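Local coordinates for thiamin pyrophosphokinase (Saccharomyces cerevisiae, PDB 1IG0), which transfers a pyrophosphate group from ATP to thiamine, yielding thiamine diphosphate and AMP, and is the only yeast enzyme able to make this cofactor, at residues T246-I256 with I304-L315. Numbering follows the deposited sequence.
Sequences TCIGNCGLLPI and IILNVEIFVDKL
Glu309 reaches over Gly249 to Asn250: with CG anti to its own backbone N (chi1 171°) and the chain extended beyond, OE1 presents its anti lone pair to Asn250 N at 2.8 Å, in a nearly straight bond. The Asn250 and Glu309 side chains lie side by side, pointing the same way, amide and carboxylate planes 35° apart. Glu309 N returns a bond to Asn250 O, and Gly249 N one to Glu309 O. Glu309 OE1 also makes a long, weak ion pair with Arg195 of the second subunit. A lysine in place of Glu309 would probably leave Asn250 N without its carboxylate acceptor and Arg195 facing a like charge. This grip sits at a beta bulge, where strand 248-254 gains one residue on its antiparallel neighbour 304-310; beyond 248-254 the mixed sheet continues to strand 288-289, Cys251 backbone-bonded to Asn288 of the thiamine pocket. Beside the bulge the Phe311 ring turns its edge to Thr246 O, CD1 3.4 Å away. On the Ile248 face, CG2 of that residue packs obliquely on Val308 CG1 at 3.6 Å. On the opposite face Leu254 and Asn307 cross at about a right angle, Leu254 CD1 3.6 Å from Asn307 ND2; Phe196 of the second subunit packs on Leu254.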
loop_
_atom_site.group_PDB
_atom_site.type_symbol
_atom_site.label_atom_id
_atom_site.label_comp_id
_atom_site.label_asym_id
_atom_site.label_seq_id
_atom_site.Cartn_x
_atom_site.Cartn_y
_atom_site.Cartn_z
ATOM N N THR B 246 23.343 9.654 -3.093
ATOM C CA THR B 246 22.738 10.174 -4.312
ATOM C C THR B 246 21.354 9.629 -4.649
ATOM O O THR B 246 20.497 10.376 -5.119
ATOM C CB THR B 246 23.654 9.918 -5.533
ATOM O OG1 THR B 246 24.960 10.443 -5.269
ATOM C CG2 THR B 246 23.091 10.590 -6.782
ATOM N N CYS B 247 21.126 8.343 -4.393
ATOM C CA CYS B 247 19.849 7.729 -4.750
ATOM C C CYS B 247 18.947 7.224 -3.629
ATOM O O CYS B 247 17.821 6.810 -3.899
ATOM C CB CYS B 247 20.107 6.565 -5.710
ATOM S SG CYS B 247 21.339 6.903 -6.985
ATOM N N ILE B 248 19.410 7.252 -2.385
ATOM C CA ILE B 248 18.587 6.735 -1.294
ATOM C C ILE B 248 18.060 7.780 -0.320
ATOM O O ILE B 248 18.775 8.700 0.076
ATOM C CB ILE B 248 19.357 5.656 -0.494
ATOM C CG1 ILE B 248 19.859 4.568 -1.447
ATOM C CG2 ILE B 248 18.454 5.041 0.572
ATOM C CD1 ILE B 248 18.762 3.901 -2.268
ATOM N N GLY B 249 16.795 7.618 0.059
ATOM C CA GLY B 249 16.168 8.525 1.000
ATOM C C GLY B 249 15.933 7.821 2.323
ATOM O O GLY B 249 16.859 7.261 2.911
ATOM N N ASN B 250 14.693 7.842 2.793
ATOM C CA ASN B 250 14.348 7.193 4.050
ATOM C C ASN B 250 14.044 5.713 3.831
ATOM O O ASN B 250 14.139 5.207 2.714
ATOM C CB ASN B 250 13.135 7.878 4.677
ATOM C CG ASN B 250 13.385 9.341 4.976
ATOM O OD1 ASN B 250 14.339 9.691 5.668
ATOM N ND2 ASN B 250 12.525 10.208 4.458
ATOM N N CYS B 251 13.676 5.027 4.907
ATOM C CA CYS B 251 13.349 3.609 4.837
ATOM C C CYS B 251 12.394 3.265 5.964
ATOM O O CYS B 251 12.235 4.040 6.909
ATOM C CB CYS B 251 14.613 2.752 4.955
ATOM S SG CYS B 251 15.457 2.822 6.556
ATOM N N GLY B 252 11.760 2.104 5.865
ATOM C CA GLY B 252 10.828 1.695 6.894
ATOM C C GLY B 252 10.810 0.199 7.116
ATOM O O GLY B 252 10.965 -0.582 6.177
ATOM N N LEU B 253 10.641 -0.199 8.372
ATOM C CA LEU B 253 10.574 -1.609 8.736
ATOM C C LEU B 253 9.086 -1.902 8.881
ATOM O O LEU B 253 8.451 -1.462 9.837
ATOM C CB LEU B 253 11.316 -1.855 10.054
ATOM C CG LEU B 253 12.851 -1.838 9.978
ATOM C CD1 LEU B 253 13.350 -0.495 9.459
ATOM C CD2 LEU B 253 13.427 -2.124 11.355
ATOM N N LEU B 254 8.540 -2.657 7.934
ATOM C CA LEU B 254 7.110 -2.933 7.908
ATOM C C LEU B 254 6.677 -4.368 8.186
ATOM O O LEU B 254 6.863 -5.253 7.349
ATOM C CB LEU B 254 6.569 -2.503 6.545
ATOM C CG LEU B 254 7.232 -1.228 6.006
ATOM C CD1 LEU B 254 6.833 -1.003 4.555
ATOM C CD2 LEU B 254 6.839 -0.034 6.871
ATOM N N PRO B 255 6.080 -4.614 9.366
ATOM C CA PRO B 255 5.615 -5.951 9.741
ATOM C C PRO B 255 4.214 -6.183 9.177
ATOM O O PRO B 255 3.261 -6.422 9.919
ATOM C CB PRO B 255 5.629 -5.894 11.262
ATOM C CG PRO B 255 5.168 -4.494 11.523
ATOM C CD PRO B 255 5.986 -3.691 10.515
ATOM N N ILE B 256 4.103 -6.101 7.857
ATOM C CA ILE B 256 2.828 -6.284 7.178
ATOM C C ILE B 256 2.388 -7.742 7.245
ATOM O O ILE B 256 3.141 -8.642 6.886
ATOM C CB ILE B 256 2.936 -5.859 5.697
ATOM C CG1 ILE B 256 3.605 -4.486 5.599
ATOM C CG2 ILE B 256 1.549 -5.814 5.058
ATOM C CD1 ILE B 256 3.887 -4.039 4.171
ATOM N N ILE B 304 10.362 -9.617 7.703
ATOM C CA ILE B 304 9.611 -8.371 7.645
ATOM C C ILE B 304 9.819 -7.737 6.279
ATOM O O ILE B 304 10.725 -8.121 5.539
ATOM C CB ILE B 304 10.064 -7.356 8.720
ATOM C CG1 ILE B 304 11.487 -6.878 8.427
ATOM C CG2 ILE B 304 9.976 -7.984 10.102
ATOM C CD1 ILE B 304 11.844 -5.577 9.138
ATOM N N ILE B 305 8.975 -6.768 5.945
ATOM C CA ILE B 305 9.088 -6.073 4.673
ATOM C C ILE B 305 9.827 -4.763 4.904
ATOM O O ILE B 305 9.581 -4.068 5.888
ATOM C CB ILE B 305 7.705 -5.748 4.076
ATOM C CG1 ILE B 305 6.876 -7.030 3.951
ATOM C CG2 ILE B 305 7.871 -5.078 2.717
ATOM C CD1 ILE B 305 7.509 -8.101 3.073
ATOM N N LEU B 306 10.738 -4.435 3.997
ATOM C CA LEU B 306 11.500 -3.203 4.098
ATOM C C LEU B 306 11.265 -2.383 2.843
ATOM O O LEU B 306 11.242 -2.918 1.733
ATOM C CB LEU B 306 12.994 -3.506 4.231
ATOM C CG LEU B 306 13.927 -2.308 4.403
ATOM C CD1 LEU B 306 13.766 -1.730 5.797
ATOM C CD2 LEU B 306 15.359 -2.746 4.182
ATOM N N ASN B 307 11.058 -1.087 3.022
ATOM C CA ASN B 307 10.874 -0.212 1.882
ATOM C C ASN B 307 12.019 0.781 1.963
ATOM O O ASN B 307 12.320 1.315 3.033
ATOM C CB ASN B 307 9.519 0.505 1.943
ATOM C CG ASN B 307 9.544 1.743 2.817
ATOM O OD1 ASN B 307 9.758 2.856 2.333
ATOM N ND2 ASN B 307 9.331 1.555 4.112
ATOM N N VAL B 308 12.688 0.991 0.838
ATOM C CA VAL B 308 13.799 1.923 0.790
ATOM C C VAL B 308 13.465 2.983 -0.239
ATOM O O VAL B 308 13.341 2.692 -1.430
ATOM C CB VAL B 308 15.114 1.219 0.392
ATOM C CG1 VAL B 308 16.235 2.242 0.264
ATOM C CG2 VAL B 308 15.473 0.167 1.434
ATOM N N GLU B 309 13.299 4.213 0.229
ATOM C CA GLU B 309 12.974 5.311 -0.660
ATOM C C GLU B 309 14.104 5.514 -1.652
ATOM O O GLU B 309 15.277 5.535 -1.277
ATOM C CB GLU B 309 12.740 6.592 0.141
ATOM C CG GLU B 309 12.597 7.838 -0.713
ATOM C CD GLU B 309 12.225 9.056 0.103
ATOM O OE1 GLU B 309 12.793 9.228 1.202
ATOM O OE2 GLU B 309 11.374 9.843 -0.360
ATOM N N ILE B 310 13.744 5.646 -2.922
ATOM C CA ILE B 310 14.728 5.855 -3.970
ATOM C C ILE B 310 14.421 7.115 -4.758
ATOM O O ILE B 310 13.274 7.562 -4.829
ATOM C CB ILE B 310 14.765 4.674 -4.964
ATOM C CG1 ILE B 310 13.362 4.425 -5.524
ATOM C CG2 ILE B 310 15.312 3.435 -4.282
ATOM C CD1 ILE B 310 13.304 3.363 -6.603
ATOM N N PHE B 311 15.466 7.690 -5.335
ATOM C CA PHE B 311 15.343 8.879 -6.159
ATOM C C PHE B 311 15.569 8.340 -7.565
ATOM O O PHE B 311 16.678 8.365 -8.096
ATOM C CB PHE B 311 16.412 9.893 -5.751
ATOM C CG PHE B 311 16.323 10.306 -4.304
ATOM C CD1 PHE B 311 17.472 10.494 -3.548
ATOM C CD2 PHE B 311 15.084 10.488 -3.693
ATOM C CE1 PHE B 311 17.390 10.854 -2.202
ATOM C CE2 PHE B 311 14.991 10.849 -2.349
ATOM C CZ PHE B 311 16.147 11.031 -1.604
ATOM N N VAL B 312 14.487 7.822 -8.137
ATOM C CA VAL B 312 14.475 7.202 -9.455
ATOM C C VAL B 312 15.307 7.845 -10.561
ATOM O O VAL B 312 15.992 7.142 -11.304
ATOM C CB VAL B 312 13.024 7.045 -9.958
ATOM C CG1 VAL B 312 13.015 6.379 -11.316
ATOM C CG2 VAL B 312 12.221 6.220 -8.964
ATOM N N ASP B 313 15.258 9.168 -10.678
ATOM C CA ASP B 313 16.005 9.852 -11.731
ATOM C C ASP B 313 17.521 9.848 -11.529
ATOM O O ASP B 313 18.267 10.308 -12.394
ATOM C CB ASP B 313 15.511 11.294 -11.869
ATOM C CG ASP B 313 14.025 11.375 -12.160
ATOM O OD1 ASP B 313 13.568 10.740 -13.134
ATOM O OD2 ASP B 313 13.310 12.080 -11.416
ATOM N N LYS B 314 17.972 9.320 -10.395
ATOM C CA LYS B 314 19.400 9.263 -10.078
ATOM C C LYS B 314 20.005 7.869 -10.246
ATOM O O LYS B 314 21.218 7.720 -10.396
ATOM C CB LYS B 314 19.630 9.733 -8.639
ATOM C CG LYS B 314 19.730 11.241 -8.469
ATOM C CD LYS B 314 18.551 11.980 -9.082
ATOM C CE LYS B 314 18.739 13.478 -8.931
ATOM N NZ LYS B 314 20.102 13.886 -9.373
ATOM N N LEU B 315 19.146 6.857 -10.220
ATOM C CA LEU B 315 19.553 5.459 -10.336
ATOM C C LEU B 315 20.436 5.077 -11.526
ATOM O O LEU B 315 21.492 4.470 -11.353
ATOM C CB LEU B 315 18.300 4.580 -10.341
ATOM C CG LEU B 315 17.972 3.722 -9.116
ATOM C CD1 LEU B 315 18.541 4.334 -7.848
ATOM C CD2 LEU B 315 16.464 3.570 -9.023
#